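PDB 3IIB: peptidase M28 from Shewanella amazonensis SB2B, which probably hydrolyses dipeptides or trims C-terminal residues from peptides as a two-zinc metallopeptidase of family M28, acting as a homodimer. Local coordinates for the zinc ion site and the interface of chains A and B. Coordinates in Å, arbitrary orientation; residue numbers count along the deposited sequence, not the author numbering. Chains: chain A/B, Peptidase M28.

Contact 1: the zinc ion site. Residues chain A 184, 257, 259, 261, 269-270, 303-304, 331, 397, 401-402. With ZN (zinc ion), chain C; ZN (zinc ion), chain D.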
loop_
_atom_site.group_PDB
_atom_site.type_symbol
_atom_site.label_atom_id
_atom_site.label_comp_id
_atom_site.label_asym_id
_atom_site.label_seq_id
_atom_site.Cartn_x
_atom_site.Cartn_y
_atom_site.Cartn_z
ATOM N N THR A 184 2.520 -3.344 12.556
ATOM C CA THR A 184 2.476 -3.914 13.902
ATOM C C THR A 184 3.878 -4.345 14.344
ATOM O O THR A 184 4.875 -3.952 13.737
ATOM C CB THR A 184 1.426 -5.070 13.979
ATOM O OG1 THR A 184 1.133 -5.362 15.357
ATOM C CG2 THR A 184 1.820 -6.358 13.125
ATOM N N HIS A 257 13.272 -17.789 10.821
ATOM C CA HIS A 257 12.105 -18.033 11.719
ATOM C C HIS A 257 10.863 -18.352 10.917
ATOM O O HIS A 257 10.669 -17.793 9.859
ATOM C CB HIS A 257 11.855 -16.899 12.727
ATOM C CG HIS A 257 11.524 -15.563 12.143
ATOM N ND1 HIS A 257 10.231 -15.105 12.032
ATOM C CD2 HIS A 257 12.321 -14.539 11.739
ATOM C CE1 HIS A 257 10.240 -13.885 11.524
ATOM N NE2 HIS A 257 11.497 -13.513 11.347
ATOM N N ASP A 259 7.701 -18.222 12.203
ATOM C CA ASP A 259 6.526 -17.450 12.605
ATOM C C ASP A 259 6.502 -16.090 11.882
ATOM O O ASP A 259 7.510 -15.662 11.296
ATOM C CB ASP A 259 6.496 -17.265 14.118
ATOM C CG ASP A 259 7.639 -16.342 14.636
ATOM O OD1 ASP A 259 8.821 -16.567 14.264
ATOM O OD2 ASP A 259 7.370 -15.398 15.420
ATOM N N TRP A 261 4.060 -12.035 11.794
ATOM C CA TRP A 261 2.849 -11.275 12.193
ATOM C C TRP A 261 1.644 -11.711 11.334
ATOM O O TRP A 261 1.785 -12.506 10.357
ATOM C CB TRP A 261 3.100 -9.762 12.218
ATOM C CG TRP A 261 3.920 -9.456 13.452
ATOM C CD1 TRP A 261 5.262 -9.325 13.507
ATOM C CD2 TRP A 261 3.459 -9.477 14.809
ATOM N NE1 TRP A 261 5.681 -9.152 14.812
ATOM C CE2 TRP A 261 4.591 -9.265 15.637
ATOM C CE3 TRP A 261 2.202 -9.661 15.408
ATOM C CZ2 TRP A 261 4.499 -9.215 17.023
ATOM C CZ3 TRP A 261 2.104 -9.600 16.786
ATOM C CH2 TRP A 261 3.239 -9.378 17.582
ATOM N N ASP A 269 9.026 -11.452 5.834
ATOM C CA ASP A 269 9.380 -11.639 7.225
ATOM C C ASP A 269 8.579 -12.819 7.797
ATOM O O ASP A 269 7.480 -12.611 8.346
ATOM C CB ASP A 269 9.061 -10.382 8.025
ATOM C CG ASP A 269 9.651 -10.420 9.415
ATOM O OD1 ASP A 269 10.475 -11.323 9.692
ATOM O OD2 ASP A 269 9.287 -9.562 10.253
ATOM N N ASP A 270 9.084 -14.037 7.695
ATOM C CA ASP A 270 10.367 -14.380 7.118
ATOM C C ASP A 270 10.226 -15.628 6.247
ATOM O O ASP A 270 11.080 -16.529 6.236
ATOM C CB ASP A 270 11.388 -14.583 8.264
ATOM C CG ASP A 270 12.807 -14.780 7.775
ATOM O OD1 ASP A 270 13.160 -14.231 6.686
ATOM O OD2 ASP A 270 13.586 -15.496 8.504
ATOM N N GLU A 303 10.000 -16.009 16.884
ATOM C CA GLU A 303 11.012 -14.941 16.823
ATOM C C GLU A 303 10.394 -13.572 17.088
ATOM O O GLU A 303 10.990 -12.751 17.761
ATOM C CB GLU A 303 11.753 -14.974 15.479
ATOM C CG GLU A 303 12.884 -13.955 15.385
ATOM C CD GLU A 303 12.437 -12.565 14.960
ATOM O OE1 GLU A 303 11.297 -12.430 14.480
ATOM O OE2 GLU A 303 13.234 -11.613 15.081
ATOM N N GLU A 304 9.207 -13.333 16.546
ATOM C CA GLU A 304 8.519 -12.036 16.642
ATOM C C GLU A 304 8.158 -11.656 18.069
ATOM O O GLU A 304 7.994 -10.482 18.371
ATOM C CB GLU A 304 7.246 -12.031 15.776
ATOM C CG GLU A 304 7.433 -12.357 14.285
ATOM C CD GLU A 304 8.114 -11.245 13.508
ATOM O OE1 GLU A 304 8.582 -10.261 14.124
ATOM O OE2 GLU A 304 8.112 -11.356 12.267
ATOM N N ASP A 331 17.131 -13.415 7.873
ATOM C CA ASP A 331 15.915 -12.725 8.374
ATOM C C ASP A 331 16.018 -11.225 8.074
ATOM O O ASP A 331 15.887 -10.393 8.958
ATOM C CB ASP A 331 15.722 -12.929 9.862
ATOM C CG ASP A 331 14.418 -12.343 10.348
ATOM O OD1 ASP A 331 13.472 -12.332 9.552
ATOM O OD2 ASP A 331 14.320 -11.941 11.508
ATOM N N TYR A 397 12.860 -3.139 2.564
ATOM C CA TYR A 397 12.280 -4.111 3.501
ATOM C C TYR A 397 11.244 -3.484 4.424
ATOM O O TYR A 397 10.168 -4.058 4.642
ATOM C CB TYR A 397 13.413 -4.717 4.319
ATOM C CG TYR A 397 13.023 -5.781 5.304
ATOM C CD1 TYR A 397 12.740 -7.072 4.886
ATOM C CD2 TYR A 397 12.989 -5.494 6.667
ATOM C CE1 TYR A 397 12.439 -8.069 5.820
ATOM C CE2 TYR A 397 12.636 -6.476 7.595
ATOM C CZ TYR A 397 12.392 -7.760 7.154
ATOM O OH TYR A 397 12.078 -8.751 8.044
ATOM N N HIS A 401 7.558 -4.777 5.801
ATOM C CA HIS A 401 7.753 -5.453 7.084
ATOM C C HIS A 401 6.620 -5.138 8.027
ATOM O O HIS A 401 6.365 -4.007 8.259
ATOM C CB HIS A 401 9.085 -4.953 7.635
ATOM C CG HIS A 401 9.389 -5.314 9.050
ATOM N ND1 HIS A 401 9.159 -4.441 10.099
ATOM C CD2 HIS A 401 10.026 -6.386 9.583
ATOM C CE1 HIS A 401 9.594 -4.995 11.215
ATOM N NE2 HIS A 401 10.162 -6.154 10.922
ATOM N N HIS A 402 5.960 -6.169 8.566
ATOM C CA HIS A 402 4.959 -6.018 9.606
ATOM C C HIS A 402 3.688 -5.285 9.189
ATOM O O HIS A 402 2.906 -4.790 10.068
ATOM C CB HIS A 402 5.573 -5.396 10.864
ATOM C CG HIS A 402 6.522 -6.291 11.598
ATOM N ND1 HIS A 402 6.919 -6.037 12.908
ATOM C CD2 HIS A 402 7.214 -7.390 11.202
ATOM C CE1 HIS A 402 7.776 -6.975 13.284
ATOM N NE2 HIS A 402 7.964 -7.808 12.277
HETATM ZN ZN ZN C . 9.518 -9.477 12.265
HETATM ZN ZN ZN D . 12.108 -11.466 10.967
HETATM O O HOH W 1 11.037 -8.061 12.755
HETATM O O HOH W 2 11.292 -10.634 12.525
HETATM O O HOH W 3 13.098 -9.349 10.522
#
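ZN of chain C and ZN of chain D, both partly occupied, lie 3.5 Å apart in the M28 co-catalytic centre, bridged by the carboxylate of A:Asp269 and by water 2. A:Asp269, CG anti to its backbone N (chi1 -169°), gives one oxygen to each metal, OD2 lying 2.0 Å from ZN of chain C and OD1 binding ZN of chain D. Each ion also has a chelating carboxylate and a histidine NE2: A:Glu304 and A:His402 on ZN of chain C, A:Asp331 and A:His257 on ZN of chain D. Water 1 on the first and water 3 on the second are further ligands in distorted six-coordinate shells. Water 2, the likely nucleophile, lies 2.7 Å from OE1 of A:Glu303, the family's general base. NE2 of A:His401 and water 1 pair nearly straight (166° at H), and the phenol OH of A:Tyr397 meets water 3 at 2.7 Å. Farther out, the A:His402 ring is clamped between A:Trp261 CD1 over one face and A:His401 CE1 over the other, which should fix its rotation. A:Asp259 OD2 uses its syn lone pair for the backbone N of A:Glu304, probably steadying it. A:Asp270 lays CB over the A:His257 ring. A:His402 ND1 donates to A:Thr184 O at 3.0 Å, 42° above that carbonyl's plane.

Contact 2: the interface of chains A and B. Residues chain A 86-88, 208, 211-212, 215; chain B 31-36, 265.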
loop_
_atom_site.group_PDB
_atom_site.type_symbol
_atom_site.label_atom_id
_atom_site.label_comp_id
_atom_site.label_asym_id
_atom_site.label_seq_id
_atom_site.Cartn_x
_atom_site.Cartn_y
_atom_site.Cartn_z
ATOM N N PHE A 86 -10.633 18.446 12.248
ATOM C CA PHE A 86 -11.247 18.083 10.981
ATOM C C PHE A 86 -11.458 16.578 11.015
ATOM O O PHE A 86 -10.475 15.810 10.944
ATOM C CB PHE A 86 -10.308 18.430 9.824
ATOM C CG PHE A 86 -9.772 19.833 9.893
ATOM C CD1 PHE A 86 -10.643 20.921 9.853
ATOM C CD2 PHE A 86 -8.411 20.071 10.059
ATOM C CE1 PHE A 86 -10.167 22.195 9.942
ATOM C CE2 PHE A 86 -7.941 21.357 10.127
ATOM C CZ PHE A 86 -8.806 22.408 10.087
ATOM N N PRO A 87 -12.723 16.145 11.118
ATOM C CA PRO A 87 -12.899 14.731 11.354
ATOM C C PRO A 87 -12.470 13.900 10.146
ATOM O O PRO A 87 -12.869 14.193 9.032
ATOM C CB PRO A 87 -14.407 14.609 11.585
ATOM C CG PRO A 87 -14.844 15.928 11.998
ATOM C CD PRO A 87 -13.992 16.886 11.281
ATOM N N GLN A 88 -11.714 12.842 10.380
ATOM C CA GLN A 88 -11.236 11.985 9.325
ATOM C C GLN A 88 -10.919 10.586 9.833
ATOM O O GLN A 88 -10.475 10.429 10.970
ATOM C CB GLN A 88 -9.932 12.541 8.775
ATOM C CG GLN A 88 -10.045 13.821 8.051
ATOM C CD GLN A 88 -9.073 13.962 6.940
ATOM O OE1 GLN A 88 -8.777 13.005 6.269
ATOM N NE2 GLN A 88 -8.640 15.206 6.656
ATOM N N LEU A 208 -0.895 13.485 8.332
ATOM C CA LEU A 208 -2.150 14.229 8.442
ATOM C C LEU A 208 -2.288 14.888 9.816
ATOM O O LEU A 208 -2.696 16.053 9.932
ATOM C CB LEU A 208 -3.343 13.312 8.173
ATOM C CG LEU A 208 -4.748 13.886 8.372
ATOM C CD1 LEU A 208 -4.964 15.034 7.386
ATOM C CD2 LEU A 208 -5.775 12.721 8.158
ATOM N N ALA A 211 -0.064 17.887 9.991
ATOM C CA ALA A 211 -0.623 19.031 9.240
ATOM C C ALA A 211 -1.677 19.798 10.050
ATOM O O ALA A 211 -1.780 21.026 9.969
ATOM C CB ALA A 211 -1.239 18.519 7.937
HETATM N N MSE A 212 -2.472 19.071 10.834
HETATM C CA MSE A 212 -3.422 19.713 11.737
HETATM C C MSE A 212 -2.759 20.431 12.928
HETATM O O MSE A 212 -3.190 21.524 13.304
HETATM C CB MSE A 212 -4.406 18.663 12.241
HETATM C CG MSE A 212 -5.386 18.241 11.165
HETATM SE SE MSE A 212 -6.742 17.053 11.816
HETATM C CE MSE A 212 -7.219 16.231 10.090
ATOM N N ARG A 215 -1.301 23.699 12.205
ATOM C CA ARG A 215 -2.269 24.776 12.172
ATOM C C ARG A 215 -2.572 25.327 13.573
ATOM O O ARG A 215 -3.508 26.117 13.733
ATOM C CB ARG A 215 -3.562 24.296 11.517
ATOM C CG ARG A 215 -3.435 24.155 10.005
ATOM C CD ARG A 215 -4.513 23.182 9.477
ATOM N NE ARG A 215 -4.773 23.311 8.048
ATOM C CZ ARG A 215 -4.009 22.808 7.075
ATOM N NH1 ARG A 215 -2.933 22.071 7.330
ATOM N NH2 ARG A 215 -4.374 22.979 5.825
ATOM N N THR B 31 -7.357 18.171 1.412
ATOM C CA THR B 31 -7.154 16.827 1.972
ATOM C C THR B 31 -7.032 16.859 3.498
ATOM O O THR B 31 -7.477 15.922 4.168
ATOM C CB THR B 31 -5.957 16.086 1.344
ATOM O OG1 THR B 31 -4.775 16.878 1.505
ATOM C CG2 THR B 31 -6.195 15.815 -0.149
ATOM N N VAL B 32 -6.473 17.930 4.063
ATOM C CA VAL B 32 -6.360 18.050 5.533
ATOM C C VAL B 32 -7.644 18.552 6.194
ATOM O O VAL B 32 -8.105 17.957 7.172
ATOM C CB VAL B 32 -5.186 18.965 5.930
ATOM C CG1 VAL B 32 -5.147 19.198 7.486
ATOM C CG2 VAL B 32 -3.862 18.392 5.393
ATOM N N GLU B 33 -8.245 19.614 5.635
ATOM C CA GLU B 33 -9.361 20.299 6.302
ATOM C C GLU B 33 -10.754 19.674 6.012
ATOM O O GLU B 33 -11.728 20.012 6.682
ATOM C CB GLU B 33 -9.356 21.773 5.936
ATOM C CG GLU B 33 -8.041 22.519 6.272
ATOM C CD GLU B 33 -7.964 23.873 5.603
ATOM O OE1 GLU B 33 -9.034 24.472 5.411
ATOM O OE2 GLU B 33 -6.860 24.310 5.165
ATOM N N VAL B 34 -10.803 18.796 5.019
ATOM C CA VAL B 34 -11.980 18.029 4.666
ATOM C C VAL B 34 -11.686 16.564 4.679
ATOM O O VAL B 34 -12.384 15.826 5.371
ATOM C CB VAL B 34 -12.538 18.449 3.278
ATOM C CG1 VAL B 34 -13.882 17.757 2.970
ATOM C CG2 VAL B 34 -12.697 19.966 3.219
ATOM N N GLY B 35 -10.706 16.109 3.897
ATOM C CA GLY B 35 -10.473 14.688 3.740
ATOM C C GLY B 35 -11.435 14.063 2.728
ATOM O O GLY B 35 -11.925 14.747 1.821
ATOM N N PRO B 36 -11.739 12.757 2.891
ATOM C CA PRO B 36 -12.611 12.107 1.921
ATOM C C PRO B 36 -13.961 12.776 1.936
ATOM O O PRO B 36 -14.418 13.183 3.005
ATOM C CB PRO B 36 -12.708 10.665 2.433
ATOM C CG PRO B 36 -12.349 10.739 3.845
ATOM C CD PRO B 36 -11.376 11.868 4.009
ATOM N N THR B 265 -8.124 10.154 1.073
ATOM C CA THR B 265 -8.482 11.546 1.255
ATOM C C THR B 265 -8.793 12.219 -0.094
ATOM O O THR B 265 -8.740 13.423 -0.198
ATOM C CB THR B 265 -7.356 12.344 1.976
ATOM O OG1 THR B 265 -6.164 12.277 1.172
ATOM C CG2 THR B 265 -7.098 11.783 3.377
HETATM O O HOH W 4 -13.872 16.399 7.751
HETATM O O HOH W 5 -13.309 13.336 6.055
#
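NE2 of A:Gln88, the side-chain amide nitrogen, is gripped by two carbonyls at the C-terminal end of helix 22-33 of chain B, a helix-capping contact in the M28 homodimer. B:Thr31 O receives A:Gln88 NE2 at 2.8 Å on an in-plane lone pair, nearly straight (161° at H); B:Val32 O, also 2.8 Å from that NE2, is met from above its carbonyl plane in a more bent bond. The A:Gln88 chain bends at chi2 (-147°), and its OE1 turns toward B:Gly35 CA and B:Thr265 CG2. Beside it the A:Phe86 ring lies over the backbone of B:Glu33, whose CA sits 3.8 Å from the ring centroid, offset toward the rim. B:Val32 packs with both branches against chain A: CG2 faces A:Ala211 CB at 3.7 Å, while CG1, anti to the backbone N, touches CG of selenomethionine A:Met212 and one face of the A:Arg215 guanidinium. That guanidinium is held at its edge, NH1 donating to A:Ala211 O and NH2 forming a salt bridge with B:Glu33 OE2 at 2.9 Å, almost straight and on the anti lone pair. The guanidinium and carboxylate planes are 65° apart. Waters 4 and 5 bridge A:Pro87 O to B:Val34 O, water 4 standing 2.7 Å from A:Pro87 O.

Contact 3: the interface of chains A and B. Residues chain A 181, 404-405, 407, 409-410; chain B 178-180, 204.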
loop_
_atom_site.group_PDB
_atom_site.type_symbol
_atom_site.label_atom_id
_atom_site.label_comp_id
_atom_site.label_asym_id
_atom_site.label_seq_id
_atom_site.Cartn_x
_atom_site.Cartn_y
_atom_site.Cartn_z
HETATM N N MSE A 181 -0.693 1.847 5.261
HETATM C CA MSE A 181 -0.483 0.552 5.875
HETATM C C MSE A 181 0.020 0.849 7.301
HETATM O O MSE A 181 0.989 1.610 7.480
HETATM C CB MSE A 181 0.610 -0.225 5.120
HETATM C CG MSE A 181 0.261 -0.540 3.684
HETATM SE SE MSE A 181 -0.845 -2.084 3.530
HETATM C CE MSE A 181 -2.530 -1.704 4.279
ATOM N N PRO A 404 0.067 -5.466 6.370
ATOM C CA PRO A 404 -0.708 -6.351 5.483
ATOM C C PRO A 404 -0.159 -6.500 4.071
ATOM O O PRO A 404 -0.649 -7.340 3.329
ATOM C CB PRO A 404 -2.102 -5.707 5.443
ATOM C CG PRO A 404 -2.148 -4.818 6.712
ATOM C CD PRO A 404 -0.753 -4.355 6.912
ATOM N N ASN A 405 0.798 -5.646 3.708
ATOM C CA ASN A 405 1.422 -5.665 2.419
ATOM C C ASN A 405 2.620 -6.608 2.349
ATOM O O ASN A 405 3.241 -6.712 1.296
ATOM C CB ASN A 405 1.850 -4.247 2.057
ATOM C CG ASN A 405 1.629 -3.900 0.610
ATOM O OD1 ASN A 405 0.956 -4.616 -0.143
ATOM N ND2 ASN A 405 2.197 -2.747 0.199
ATOM N N THR A 407 3.507 -9.603 1.404
ATOM C CA THR A 407 2.894 -10.635 0.573
ATOM C C THR A 407 3.887 -11.142 -0.462
ATOM O O THR A 407 4.913 -10.509 -0.726
ATOM C CB THR A 407 1.594 -10.114 -0.129
ATOM O OG1 THR A 407 1.892 -8.977 -0.926
ATOM C CG2 THR A 407 0.507 -9.732 0.882
ATOM N N ASP A 409 4.162 -11.334 -3.618
ATOM C CA ASP A 409 4.528 -10.472 -4.743
ATOM C C ASP A 409 5.579 -9.419 -4.418
ATOM O O ASP A 409 6.057 -8.724 -5.345
ATOM C CB ASP A 409 3.279 -9.805 -5.267
ATOM C CG ASP A 409 2.499 -9.086 -4.157
ATOM O OD1 ASP A 409 1.665 -9.763 -3.489
ATOM O OD2 ASP A 409 2.831 -7.895 -3.923
ATOM N N LYS A 410 5.907 -9.260 -3.134
ATOM C CA LYS A 410 6.993 -8.387 -2.730
ATOM C C LYS A 410 8.389 -9.002 -2.909
ATOM O O LYS A 410 9.364 -8.279 -2.834
ATOM C CB LYS A 410 6.816 -7.897 -1.305
ATOM C CG LYS A 410 5.455 -7.157 -1.041
ATOM C CD LYS A 410 5.098 -6.093 -2.109
ATOM C CE LYS A 410 3.782 -5.366 -1.780
ATOM N NZ LYS A 410 2.666 -6.323 -1.524
ATOM N N HIS B 178 0.232 -3.843 -6.888
ATOM C CA HIS B 178 0.195 -5.108 -6.143
ATOM C C HIS B 178 0.305 -4.792 -4.648
ATOM O O HIS B 178 1.028 -5.443 -3.893
ATOM C CB HIS B 178 1.261 -6.114 -6.628
ATOM C CG HIS B 178 2.663 -5.612 -6.575
ATOM N ND1 HIS B 178 3.606 -6.110 -5.697
ATOM C CD2 HIS B 178 3.313 -4.702 -7.340
ATOM C CE1 HIS B 178 4.754 -5.488 -5.883
ATOM N NE2 HIS B 178 4.609 -4.636 -6.883
ATOM N N ASP B 179 -0.414 -3.751 -4.230
ATOM C CA ASP B 179 -0.549 -3.445 -2.806
ATOM C C ASP B 179 -1.799 -4.082 -2.216
ATOM O O ASP B 179 -2.759 -4.410 -2.924
ATOM C CB ASP B 179 -0.611 -1.955 -2.611
ATOM C CG ASP B 179 0.664 -1.260 -2.965
ATOM O OD1 ASP B 179 1.761 -1.775 -2.598
ATOM O OD2 ASP B 179 0.576 -0.201 -3.640
ATOM N N ARG B 180 -1.764 -4.252 -0.897
ATOM C CA ARG B 180 -2.855 -4.840 -0.139
ATOM C C ARG B 180 -3.905 -3.754 0.104
ATOM O O ARG B 180 -4.228 -3.404 1.250
ATOM C CB ARG B 180 -2.338 -5.462 1.141
ATOM C CG ARG B 180 -3.309 -6.447 1.733
ATOM C CD ARG B 180 -3.067 -7.823 1.159
ATOM N NE ARG B 180 -4.041 -8.792 1.651
ATOM C CZ ARG B 180 -3.981 -9.392 2.833
ATOM N NH1 ARG B 180 -2.995 -9.147 3.681
ATOM N NH2 ARG B 180 -4.926 -10.272 3.155
ATOM N N PRO B 204 -3.127 -8.658 -4.374
ATOM C CA PRO B 204 -2.461 -9.839 -3.787
ATOM C C PRO B 204 -3.471 -10.910 -3.343
ATOM O O PRO B 204 -3.220 -12.094 -3.463
ATOM C CB PRO B 204 -1.682 -9.245 -2.612
ATOM C CG PRO B 204 -1.365 -7.818 -3.093
ATOM C CD PRO B 204 -2.651 -7.406 -3.750
#
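The loop at 404-407 and 3-10 helix 408-410 of chain A meet the loop 178-180 and the start of helix 203-213 of chain B in a polar part of the dimer interface. A:Lys410, bent at chi2 and chi4, brings NZ to B:His178 O at 3.0 Å, nearly along the C=O axis. A:Asn405 O and OD1, A:Thr407 OG1 and A:Asp409 OD2 (a same-chain salt bridge) also crowd round NZ and must share its hydrogens. A:Asp409 OD2 takes the lysine on its syn lone pair and, on its anti lone pair, ND1 of B:His178 at 2.6 Å. OD2 of A:Asp409 also lies 3.0 Å from B:His178 O, two acceptors perhaps eased by their shared NZ. The imidazole and carboxylate planes stand 88° apart; the carboxylate may favour a protonated histidine, though the nearby lysine would work against it. OD1 of A:Asp409 accepts from A:Thr407 OG1 and packs against B:Pro204 CB. A:Asn405 OD1 receives the backbone N of B:Arg180 at 2.8 Å from above the carbonyl plane, and ND2 donates very straight (177° at H) to B:Asp179 OD1. B:Arg180, with CG anti to its backbone N (chi1 -162°) and bent at chi2, curls round the A:Pro404 carbonyl oxygen, so that NH1 meets A:Pro404 O at 3.0 Å on an in-plane lone pair.

Contacts 2 and 3 belong to one two-fold interface, their C-alpha centres about 26 Å apart, and each recurs with the chains exchanged. Helix 203-213 serves both, from chain A in contact 2 and, near its start, from chain B in contact 3. Between C-alpha centres, contact 1 lies about 14 Å from contact 3 but about 32 Å from contact 2. The stretch A:His401 and A:His402 of contact 1 runs on, one residue later, into A:Pro404 of contact 3, and A:Thr184 closely follows A:Met181. This closeness may help explain why the homodimer is active and the monomer inactive, with contact 2 clasping the dimer farther out.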